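Local coordinates for citrate lyase subunit beta-like protein (Mycobacterium tuberculosis H37Rv, PDB 6CHU), which is a magnesium-dependent lyase of the HpcH/HpaI aldolase family that, as a bifunctional enzyme, serves itaconate dissimilation and leucine catabolism, at residues Ala92-Ala104 against Leu110-Gly124. Numbering follows the deposited sequence.
With MG (magnesium ion), chain B; EDO (1,2-ethanediol), chain G.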
# COMPACT_ATOMS: atom_id res chain seq x y z
N ALA A 92 23.46 17.51 25.44
CA ALA A 92 23.88 16.12 25.50
C ALA A 92 22.98 15.21 24.68
O ALA A 92 23.13 13.99 24.75
CB ALA A 92 23.95 15.64 26.95
N TYR A 93 22.05 15.77 23.92
CA TYR A 93 21.13 14.95 23.14
C TYR A 93 21.85 14.35 21.95
O TYR A 93 22.75 14.96 21.36
CB TYR A 93 19.92 15.77 22.70
CG TYR A 93 19.21 16.40 23.87
CD1 TYR A 93 18.70 15.60 24.89
CD2 TYR A 93 19.07 17.77 23.98
CE1 TYR A 93 18.06 16.16 25.99
CE2 TYR A 93 18.42 18.35 25.07
CZ TYR A 93 17.92 17.54 26.07
OH TYR A 93 17.28 18.09 27.16
N THR A 94 21.48 13.12 21.61
CA THR A 94 22.08 12.37 20.52
C THR A 94 21.10 12.03 19.41
O THR A 94 21.55 11.65 18.32
CB THR A 94 22.65 11.04 21.03
OG1 THR A 94 21.57 10.23 21.52
CG2 THR A 94 23.65 11.26 22.14
N THR A 95 19.80 12.14 19.66
CA THR A 95 18.79 11.61 18.75
C THR A 95 17.83 12.73 18.37
O THR A 95 17.30 13.43 19.25
CB THR A 95 18.04 10.44 19.41
OG1 THR A 95 18.98 9.43 19.76
CG2 THR A 95 16.99 9.85 18.46
N VAL A 96 17.64 12.93 17.07
CA VAL A 96 16.74 13.95 16.56
C VAL A 96 15.60 13.30 15.79
O VAL A 96 15.74 12.20 15.23
CB VAL A 96 17.46 14.99 15.67
CG1 VAL A 96 18.50 15.76 16.49
CG2 VAL A 96 18.11 14.31 14.46
N MET A 97 14.48 13.99 15.75
CA MET A 97 13.33 13.62 14.93
C MET A 97 13.26 14.60 13.77
O MET A 97 13.23 15.82 13.99
CB MET A 97 12.03 13.64 15.75
CG MET A 97 10.80 13.30 14.91
SD MET A 97 9.28 13.28 15.91
CE MET A 97 9.51 11.78 16.85
N LEU A 98 13.25 14.06 12.55
CA LEU A 98 13.27 14.87 11.34
C LEU A 98 11.87 14.94 10.74
O LEU A 98 11.39 13.93 10.21
CB LEU A 98 14.24 14.28 10.32
CG LEU A 98 14.24 14.97 8.95
CD1 LEU A 98 14.81 16.36 9.03
CD2 LEU A 98 15.00 14.11 7.91
N PRO A 99 11.19 16.08 10.78
CA PRO A 99 9.85 16.17 10.19
C PRO A 99 9.96 16.32 8.68
O PRO A 99 10.99 16.72 8.14
CB PRO A 99 9.27 17.43 10.84
CG PRO A 99 10.48 18.33 10.97
CD PRO A 99 11.64 17.39 11.30
N LYS A 100 8.84 16.03 8.01
CA LYS A 100 8.78 16.06 6.55
C LYS A 100 9.97 15.31 5.94
O LYS A 100 10.55 15.74 4.94
CB LYS A 100 8.70 17.50 6.02
CG LYS A 100 7.33 18.19 6.20
CD LYS A 100 7.14 18.74 7.63
CE LYS A 100 5.75 19.36 7.81
NZ LYS A 100 5.63 20.09 9.12
N ALA A 101 10.34 14.19 6.56
CA ALA A 101 11.48 13.43 6.04
C ALA A 101 11.15 12.90 4.65
O ALA A 101 10.14 12.21 4.46
CB ALA A 101 11.83 12.28 6.99
N GLU A 102 12.00 13.20 3.66
CA GLU A 102 11.67 12.88 2.28
C GLU A 102 12.75 12.17 1.49
O GLU A 102 12.49 11.80 0.34
CB GLU A 102 11.25 14.16 1.53
CG GLU A 102 9.89 14.66 1.99
CD GLU A 102 9.42 15.89 1.26
OE1 GLU A 102 8.20 16.00 1.00
OE2 GLU A 102 10.27 16.76 0.93
N SER A 103 13.93 11.94 2.06
CA SER A 103 14.96 11.22 1.32
C SER A 103 15.99 10.65 2.29
O SER A 103 16.16 11.15 3.41
CB SER A 103 15.66 12.12 0.31
OG SER A 103 16.48 13.07 0.98
N ALA A 104 16.70 9.61 1.84
CA ALA A 104 17.85 9.14 2.60
C ALA A 104 18.86 10.27 2.81
O ALA A 104 19.47 10.38 3.88
CB ALA A 104 18.49 7.94 1.91
N LEU A 110 22.24 14.48 8.71
CA LEU A 110 22.18 14.62 10.16
C LEU A 110 23.18 13.73 10.89
O LEU A 110 23.30 13.85 12.11
CB LEU A 110 20.76 14.33 10.66
CG LEU A 110 19.67 15.22 10.05
CD1 LEU A 110 18.25 14.79 10.47
CD2 LEU A 110 19.94 16.70 10.42
N ALA A 111 23.86 12.82 10.19
CA ALA A 111 24.95 12.08 10.81
C ALA A 111 25.93 13.06 11.45
O ALA A 111 26.16 14.15 10.91
CB ALA A 111 25.69 11.23 9.77
N PRO A 112 26.53 12.72 12.60
CA PRO A 112 26.52 11.42 13.29
C PRO A 112 25.38 11.24 14.29
O PRO A 112 25.47 10.37 15.15
CB PRO A 112 27.86 11.43 14.03
CG PRO A 112 28.06 12.87 14.39
CD PRO A 112 27.40 13.69 13.29
N ARG A 113 24.32 12.05 14.19
CA ARG A 113 23.18 11.90 15.09
C ARG A 113 22.34 10.68 14.72
O ARG A 113 22.34 10.22 13.57
CB ARG A 113 22.31 13.16 15.05
CG ARG A 113 23.06 14.43 15.44
CD ARG A 113 22.32 15.70 14.99
NE ARG A 113 23.19 16.87 15.06
CZ ARG A 113 23.93 17.30 14.05
NH1 ARG A 113 23.91 16.68 12.88
NH2 ARG A 113 24.70 18.38 14.20
N ASP A 114 21.65 10.12 15.72
CA ASP A 114 20.60 9.14 15.46
C ASP A 114 19.33 9.88 15.04
O ASP A 114 19.03 10.96 15.57
CB ASP A 114 20.32 8.29 16.70
CG ASP A 114 21.41 7.24 16.96
OD1 ASP A 114 22.32 7.06 16.12
OD2 ASP A 114 21.34 6.58 18.02
N VAL A 115 18.59 9.31 14.09
CA VAL A 115 17.47 10.01 13.47
C VAL A 115 16.20 9.18 13.55
O VAL A 115 16.19 8.01 13.14
CB VAL A 115 17.77 10.38 12.00
CG1 VAL A 115 16.58 11.12 11.37
CG2 VAL A 115 19.04 11.23 11.93
N ILE A 116 15.12 9.79 14.04
CA ILE A 116 13.77 9.27 13.85
C ILE A 116 13.15 10.06 12.72
O ILE A 116 12.92 11.27 12.85
CB ILE A 116 12.95 9.37 15.14
CG1 ILE A 116 13.66 8.58 16.24
CG2 ILE A 116 11.51 8.85 14.92
CD1 ILE A 116 13.06 8.72 17.62
N ALA A 117 12.90 9.40 11.59
CA ALA A 117 12.35 10.07 10.42
C ALA A 117 10.83 10.09 10.53
O ALA A 117 10.19 9.04 10.68
CB ALA A 117 12.78 9.35 9.14
N LEU A 118 10.26 11.29 10.49
CA LEU A 118 8.82 11.48 10.56
C LEU A 118 8.34 11.72 9.13
O LEU A 118 8.55 12.79 8.55
CB LEU A 118 8.47 12.64 11.50
CG LEU A 118 7.05 13.21 11.44
CD1 LEU A 118 6.01 12.12 11.67
CD2 LEU A 118 6.91 14.33 12.50
N VAL A 119 7.73 10.69 8.55
CA VAL A 119 7.19 10.75 7.20
C VAL A 119 5.77 11.30 7.26
O VAL A 119 4.90 10.73 7.92
CB VAL A 119 7.22 9.36 6.53
CG1 VAL A 119 6.45 9.37 5.21
CG2 VAL A 119 8.68 8.92 6.30
N GLU A 120 5.55 12.42 6.57
CA GLU A 120 4.26 13.11 6.59
C GLU A 120 4.02 13.86 5.29
O GLU A 120 3.33 14.88 5.27
CB GLU A 120 4.17 14.06 7.81
CG GLU A 120 5.39 14.96 8.00
CD GLU A 120 5.41 15.69 9.32
OE1 GLU A 120 4.35 15.75 10.00
OE2 GLU A 120 6.50 16.21 9.69
N THR A 121 4.62 13.38 4.19
CA THR A 121 4.39 13.90 2.85
C THR A 121 4.39 12.72 1.89
O THR A 121 4.89 11.64 2.21
CB THR A 121 5.46 14.90 2.40
OG1 THR A 121 6.71 14.21 2.23
CG2 THR A 121 5.64 16.03 3.42
N ALA A 122 3.82 12.95 0.70
CA ALA A 122 3.78 11.91 -0.32
C ALA A 122 5.18 11.46 -0.72
O ALA A 122 5.42 10.26 -0.89
CB ALA A 122 3.01 12.40 -1.54
N ARG A 123 6.11 12.40 -0.89
CA ARG A 123 7.47 12.01 -1.27
C ARG A 123 8.09 11.13 -0.20
O ARG A 123 8.80 10.16 -0.51
CB ARG A 123 8.34 13.25 -1.50
CG ARG A 123 9.79 12.91 -1.85
CD ARG A 123 9.86 12.23 -3.20
NE ARG A 123 9.58 13.19 -4.27
CZ ARG A 123 10.51 13.82 -4.97
NH1 ARG A 123 11.80 13.60 -4.73
NH2 ARG A 123 10.16 14.69 -5.91
N GLY A 124 7.83 11.44 1.08
CA GLY A 124 8.36 10.61 2.15
C GLY A 124 7.78 9.20 2.12
O GLY A 124 8.48 8.23 2.40
MG MG B . 3.63 17.28 11.27
C1 EDO G . 25.24 17.44 19.91
O1 EDO G . 24.79 16.88 21.16
C2 EDO G . 24.11 17.36 18.89
O2 EDO G . 24.64 17.63 17.59
O HOH W 1 19.28 6.75 19.54
O HOH W 2 5.57 18.03 11.38
O HOH W 3 7.65 13.40 4.76
O HOH W 4 13.09 12.20 -2.25
O HOH W 5 1.66 16.35 11.10
O HOH W 6 2.92 18.92 12.41
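V96 is gripped through its backbone by the neighbouring strand: its N donates to D114 O (2.8 Å) and its O accepts from I116 N (2.8 Å), both nearly straight. A beta-branched residue suits such an extended strand, and its two methyls divide the work. With CG1 anti to the carbonyl carbon (chi1 -64°), CG2 falls between the backbone N and the carbonyl carbon and meets L110 CD1 at 4.0 Å, while CG1 reaches the aliphatic CD of R113; L88 of helix 79-89 covers the same face. Strands 95-98 and 114-119 are the fourth and fifth strands of the parallel TIM barrel, joined by a right-handed beta-alpha-beta crossover through helix 104-108. On the face of M97, I116 lays CG2 against the thioether methyl CE (4.0 Å), apolar filling for the barrel interior, where M141 also packs on M97. Past the strand ends, E102, extended beyond CG, is long enough to bring OE1 to T121, whose OG1 donates to its anti lone pair (2.6 Å). A threonine suits this N-cap: the same hydroxyl oxygen accepts from G124 N in the helix's first turn. Nearby, E120 divides its carboxylate, OE1 binding magnesium (2.1 Å) beside D146, OE2 accepting from K100 N (2.9 Å), which helps fix the carboxylate's rotation.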